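Local coordinates for protein metal transporter CNNM3 (Homo sapiens, PDB 6DFD) that is a membrane metal transporter of the CNNM family, probably involved in magnesium efflux, whose cyclic nucleotide-binding homology domain mediates dimerization, at residues A[63-77]-A[196-208]. The protein carries 6 engineered substitutions. Residues are numbered along the deposited sequence; the frame is centred on the assembly and turned at random.
Sequences VFSPLRMSEKVLLHL and RLQYLNALMATRA. Engineered in segment 63-77: M69 (natural residue Ile). Engineered in segment 196-208: M204 (natural residue Leu).
Y199 reaches out of helix 196-207 and donates a hydrogen bond to V63 O, OH to O 2.6 Å, landing on a lone pair in the carbonyl plane at a C=O...donor angle of 127°. A second, weak hydrogen bond runs from S70 N to T206 OG1 over 3.4 Å. That same hydroxyl donates backward to A202 O, which also takes T206 N from the opposite face of its plane. S70 meanwhile N-caps helix 71-77, its OG accepting from V73 N.

Among the aromatics, the edge of Y199 faces the F64 ring in an offset T-shaped pair, the planes nearly perpendicular; F64 is in turn edge-to-face with F111. A phenylalanine in place of Y199 would probably keep this ring pair but leave V63 O without its hydroxyl donor.

The two helices run roughly antiparallel, at 140° with axes 9.5 Å apart, in the beta-barrel cyclic nucleotide-binding homology domain; Y199 and L77 both rest on V194 of strand 189-195, which runs straight into helix 196-207.

Most of the remaining contact is apolar. The engineered selenomethionine M69 extends with CG anti to its N (chi1 -170°), then turns about the CG-SE bond, bringing CE to 3.4 Å from Y199 CE1 and also against A202 CB and L203 CD2, the latter near R68 O. V73 CG1 lies against T206 OG1 and A202 O, with the methyls of A202 and A205 next, while L77 CD2 meets A202 CB at 4.2 Å.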
loop_
_atom_site.group_PDB
_atom_site.type_symbol
_atom_site.label_atom_id
_atom_site.label_comp_id
_atom_site.label_asym_id
_atom_site.label_seq_id
_atom_site.Cartn_x
_atom_site.Cartn_y
_atom_site.Cartn_z
ATOM N N VAL A 63 0.009 18.442 1.605
ATOM C CA VAL A 63 1.159 19.242 2.023
ATOM C C VAL A 63 1.802 19.969 0.846
ATOM O O VAL A 63 2.568 20.916 1.054
ATOM C CB VAL A 63 2.213 18.376 2.747
ATOM C CG1 VAL A 63 1.628 17.754 4.002
ATOM C CG2 VAL A 63 2.740 17.300 1.842
ATOM N N PHE A 64 1.515 19.555 -0.386
ATOM C CA PHE A 64 2.032 20.218 -1.577
ATOM C C PHE A 64 0.988 21.073 -2.284
ATOM O O PHE A 64 1.224 21.506 -3.417
ATOM C CB PHE A 64 2.594 19.182 -2.546
ATOM C CG PHE A 64 3.848 18.533 -2.050
ATOM C CD1 PHE A 64 4.997 19.285 -1.865
ATOM C CD2 PHE A 64 3.878 17.187 -1.748
ATOM C CE1 PHE A 64 6.149 18.710 -1.396
ATOM C CE2 PHE A 64 5.043 16.599 -1.274
ATOM C CZ PHE A 64 6.173 17.360 -1.105
ATOM N N SER A 65 -0.157 21.314 -1.650
ATOM C CA SER A 65 -1.189 22.152 -2.250
ATOM C C SER A 65 -0.641 23.533 -2.611
ATOM O O SER A 65 0.197 24.085 -1.890
ATOM C CB SER A 65 -2.371 22.326 -1.302
ATOM O OG SER A 65 -3.096 23.490 -1.651
ATOM N N PRO A 66 -1.118 24.127 -3.711
ATOM C CA PRO A 66 -0.684 25.493 -4.061
ATOM C C PRO A 66 -1.000 26.520 -2.998
ATOM O O PRO A 66 -0.456 27.630 -3.052
ATOM C CB PRO A 66 -1.447 25.781 -5.363
ATOM C CG PRO A 66 -1.628 24.427 -5.970
ATOM C CD PRO A 66 -1.901 23.518 -4.799
ATOM N N LEU A 67 -1.876 26.202 -2.044
ATOM C CA LEU A 67 -2.135 27.115 -0.941
ATOM C C LEU A 67 -0.977 27.169 0.040
ATOM O O LEU A 67 -0.863 28.141 0.796
ATOM C CB LEU A 67 -3.408 26.695 -0.208
ATOM C CG LEU A 67 -4.664 26.656 -1.078
ATOM C CD1 LEU A 67 -5.849 26.195 -0.251
ATOM C CD2 LEU A 67 -4.941 28.020 -1.692
ATOM N N ARG A 68 -0.138 26.138 0.052
ATOM C CA ARG A 68 1.028 26.033 0.918
ATOM C C ARG A 68 2.330 26.278 0.172
ATOM O O ARG A 68 3.211 26.979 0.677
ATOM C CB ARG A 68 1.069 24.637 1.555
ATOM C CG ARG A 68 -0.154 24.332 2.405
ATOM C CD ARG A 68 -0.149 22.914 2.956
ATOM N NE ARG A 68 -1.408 22.624 3.640
ATOM C CZ ARG A 68 -1.603 21.616 4.486
ATOM N NH1 ARG A 68 -0.617 20.779 4.782
ATOM N NH2 ARG A 68 -2.794 21.453 5.048
HETATM N N MSE A 69 2.454 25.720 -1.024
HETATM C CA MSE A 69 3.666 25.818 -1.823
HETATM C C MSE A 69 3.306 26.129 -3.259
HETATM O O MSE A 69 2.508 25.413 -3.857
HETATM C CB MSE A 69 4.452 24.511 -1.778
HETATM C CG MSE A 69 5.827 24.642 -2.387
HETATM SE SE MSE A 69 6.816 23.054 -2.188
HETATM C CE MSE A 69 6.832 22.949 -0.246
ATOM N N SER A 70 3.907 27.161 -3.834
ATOM C CA SER A 70 3.562 27.517 -5.199
ATOM C C SER A 70 4.038 26.430 -6.149
ATOM O O SER A 70 5.032 25.742 -5.900
ATOM C CB SER A 70 4.163 28.869 -5.588
ATOM O OG SER A 70 5.533 28.766 -5.918
ATOM N N GLU A 71 3.292 26.256 -7.238
ATOM C CA GLU A 71 3.657 25.240 -8.213
ATOM C C GLU A 71 5.046 25.504 -8.768
ATOM O O GLU A 71 5.803 24.569 -9.040
ATOM C CB GLU A 71 2.616 25.208 -9.330
ATOM C CG GLU A 71 1.267 24.737 -8.860
ATOM C CD GLU A 71 0.347 24.390 -10.007
ATOM O OE1 GLU A 71 -0.615 25.138 -10.246
ATOM O OE2 GLU A 71 0.587 23.366 -10.692
ATOM N N LYS A 72 5.408 26.776 -8.917
ATOM C CA LYS A 72 6.731 27.116 -9.430
ATOM C C LYS A 72 7.822 26.702 -8.452
ATOM O O LYS A 72 8.859 26.157 -8.856
ATOM C CB LYS A 72 6.790 28.621 -9.707
ATOM C CG LYS A 72 8.124 29.142 -10.217
ATOM C CD LYS A 72 8.229 30.645 -9.985
ATOM C CE LYS A 72 9.126 31.321 -11.007
ATOM N NZ LYS A 72 10.455 30.661 -11.124
ATOM N N VAL A 73 7.614 26.972 -7.162
ATOM C CA VAL A 73 8.602 26.606 -6.152
ATOM C C VAL A 73 8.722 25.091 -6.067
ATOM O O VAL A 73 9.825 24.539 -5.960
ATOM C CB VAL A 73 8.215 27.218 -4.794
ATOM C CG1 VAL A 73 9.078 26.649 -3.669
ATOM C CG2 VAL A 73 8.354 28.724 -4.850
ATOM N N LEU A 74 7.591 24.392 -6.138
ATOM C CA LEU A 74 7.638 22.936 -6.093
ATOM C C LEU A 74 8.408 22.381 -7.278
ATOM O O LEU A 74 9.234 21.468 -7.124
ATOM C CB LEU A 74 6.223 22.362 -6.066
ATOM C CG LEU A 74 6.165 20.824 -6.024
ATOM C CD1 LEU A 74 6.963 20.265 -4.844
ATOM C CD2 LEU A 74 4.714 20.378 -5.940
ATOM N N LEU A 75 8.146 22.902 -8.480
ATOM C CA LEU A 75 8.871 22.386 -9.636
ATOM C C LEU A 75 10.364 22.621 -9.468
ATOM O O LEU A 75 11.179 21.719 -9.703
ATOM C CB LEU A 75 8.357 23.031 -10.924
ATOM C CG LEU A 75 9.015 22.517 -12.213
ATOM C CD1 LEU A 75 8.768 21.032 -12.409
ATOM C CD2 LEU A 75 8.509 23.300 -13.409
ATOM N N HIS A 76 10.738 23.819 -9.017
ATOM C CA HIS A 76 12.145 24.101 -8.760
ATOM C C HIS A 76 12.739 23.121 -7.750
ATOM O O HIS A 76 13.883 22.680 -7.902
ATOM C CB HIS A 76 12.290 25.542 -8.273
ATOM C CG HIS A 76 13.703 25.968 -8.038
ATOM N ND1 HIS A 76 14.158 26.386 -6.805
ATOM C CD2 HIS A 76 14.761 26.058 -8.879
ATOM C CE1 HIS A 76 15.436 26.708 -6.896
ATOM N NE2 HIS A 76 15.826 26.519 -8.144
ATOM N N LEU A 77 11.985 22.774 -6.706
ATOM C CA LEU A 77 12.482 21.825 -5.712
ATOM C C LEU A 77 12.702 20.453 -6.331
ATOM O O LEU A 77 13.729 19.805 -6.096
ATOM C CB LEU A 77 11.500 21.728 -4.545
ATOM C CG LEU A 77 11.744 20.606 -3.528
ATOM C CD1 LEU A 77 13.062 20.827 -2.805
ATOM C CD2 LEU A 77 10.597 20.531 -2.530
ATOM N N ARG A 196 12.255 16.908 5.403
ATOM C CA ARG A 196 11.514 17.925 6.133
ATOM C C ARG A 196 12.184 19.286 6.001
ATOM O O ARG A 196 11.506 20.302 5.816
ATOM C CB ARG A 196 11.392 17.516 7.599
ATOM C CG ARG A 196 10.627 18.508 8.460
ATOM C CD ARG A 196 10.268 17.911 9.813
ATOM N NE ARG A 196 11.377 17.160 10.399
ATOM C CZ ARG A 196 11.350 16.589 11.600
ATOM N NH1 ARG A 196 10.268 16.680 12.364
ATOM N NH2 ARG A 196 12.411 15.926 12.041
ATOM N N LEU A 197 13.516 19.330 6.090
ATOM C CA LEU A 197 14.208 20.610 5.976
ATOM C C LEU A 197 14.058 21.187 4.576
ATOM O O LEU A 197 13.876 22.395 4.416
ATOM C CB LEU A 197 15.687 20.454 6.333
ATOM C CG LEU A 197 16.028 20.320 7.819
ATOM C CD1 LEU A 197 17.531 20.139 8.004
ATOM C CD2 LEU A 197 15.544 21.529 8.612
ATOM N N GLN A 198 14.127 20.343 3.548
ATOM C CA GLN A 198 13.929 20.843 2.190
ATOM C C GLN A 198 12.508 21.353 2.003
ATOM O O GLN A 198 12.283 22.388 1.362
ATOM C CB GLN A 198 14.231 19.749 1.177
ATOM C CG GLN A 198 15.683 19.333 1.109
ATOM C CD GLN A 198 15.869 18.082 0.266
ATOM O OE1 GLN A 198 15.024 17.191 0.265
ATOM N NE2 GLN A 198 16.970 18.023 -0.470
ATOM N N TYR A 199 11.532 20.635 2.555
ATOM C CA TYR A 199 10.142 21.068 2.459
ATOM C C TYR A 199 9.944 22.419 3.137
ATOM O O TYR A 199 9.424 23.360 2.529
ATOM C CB TYR A 199 9.233 20.004 3.079
ATOM C CG TYR A 199 7.782 20.405 3.143
ATOM C CD1 TYR A 199 6.982 20.379 2.003
ATOM C CD2 TYR A 199 7.207 20.807 4.335
ATOM C CE1 TYR A 199 5.657 20.744 2.056
ATOM C CE2 TYR A 199 5.880 21.175 4.395
ATOM C CZ TYR A 199 5.107 21.136 3.253
ATOM O OH TYR A 199 3.780 21.518 3.310
ATOM N N LEU A 200 10.363 22.535 4.397
ATOM C CA LEU A 200 10.172 23.783 5.134
ATOM C C LEU A 200 10.928 24.936 4.480
ATOM O O LEU A 200 10.433 26.073 4.438
ATOM C CB LEU A 200 10.617 23.601 6.586
ATOM C CG LEU A 200 9.886 22.500 7.360
ATOM C CD1 LEU A 200 10.493 22.322 8.743
ATOM C CD2 LEU A 200 8.393 22.782 7.468
ATOM N N ASN A 201 12.135 24.666 3.975
ATOM C CA ASN A 201 12.859 25.689 3.227
ATOM C C ASN A 201 12.059 26.135 2.017
ATOM O O ASN A 201 12.006 27.330 1.702
ATOM C CB ASN A 201 14.228 25.165 2.793
ATOM C CG ASN A 201 15.218 25.106 3.939
ATOM O OD1 ASN A 201 15.183 25.939 4.845
ATOM N ND2 ASN A 201 16.108 24.120 3.905
ATOM N N ALA A 202 11.426 25.185 1.326
ATOM C CA ALA A 202 10.593 25.531 0.181
ATOM C C ALA A 202 9.377 26.344 0.605
ATOM O O ALA A 202 8.966 27.265 -0.107
ATOM C CB ALA A 202 10.165 24.263 -0.560
ATOM N N LEU A 203 8.782 26.028 1.758
ATOM C CA LEU A 203 7.670 26.842 2.237
ATOM C C LEU A 203 8.121 28.271 2.481
ATOM O O LEU A 203 7.374 29.220 2.212
ATOM C CB LEU A 203 7.078 26.264 3.520
ATOM C CG LEU A 203 6.287 24.961 3.449
ATOM C CD1 LEU A 203 5.676 24.694 4.806
ATOM C CD2 LEU A 203 5.207 25.010 2.379
HETATM N N MSE A 204 9.332 28.452 2.998
HETATM C CA MSE A 204 9.830 29.808 3.213
HETATM C C MSE A 204 10.129 30.483 1.861
HETATM O O MSE A 204 9.933 31.690 1.701
HETATM C CB MSE A 204 11.067 29.787 4.108
HETATM C CG MSE A 204 10.810 29.223 5.511
HETATM SE SE MSE A 204 9.648 30.342 6.622
HETATM C CE MSE A 204 7.913 29.525 6.266
ATOM N N ALA A 205 10.578 29.695 0.877
ATOM C CA ALA A 205 10.828 30.243 -0.456
ATOM C C ALA A 205 9.536 30.718 -1.109
ATOM O O ALA A 205 9.519 31.757 -1.782
ATOM C CB ALA A 205 11.518 29.202 -1.338
ATOM N N THR A 206 8.446 29.966 -0.936
ATOM C CA THR A 206 7.150 30.406 -1.439
ATOM C C THR A 206 6.754 31.744 -0.831
ATOM O O THR A 206 6.067 32.541 -1.480
ATOM C CB THR A 206 6.088 29.340 -1.146
ATOM O OG1 THR A 206 6.447 28.114 -1.800
ATOM C CG2 THR A 206 4.708 29.776 -1.639
ATOM N N ARG A 207 7.183 32.012 0.404
ATOM C CA ARG A 207 6.885 33.287 1.047
ATOM C C ARG A 207 7.762 34.414 0.516
ATOM O O ARG A 207 7.366 35.584 0.580
ATOM C CB ARG A 207 7.061 33.161 2.562
ATOM N N ALA A 208 8.944 34.088 -0.000
ATOM C CA ALA A 208 9.858 35.090 -0.538
ATOM C C ALA A 208 10.288 34.717 -1.954
ATOM O O ALA A 208 9.640 35.097 -2.930
ATOM C CB ALA A 208 11.073 35.238 0.365
#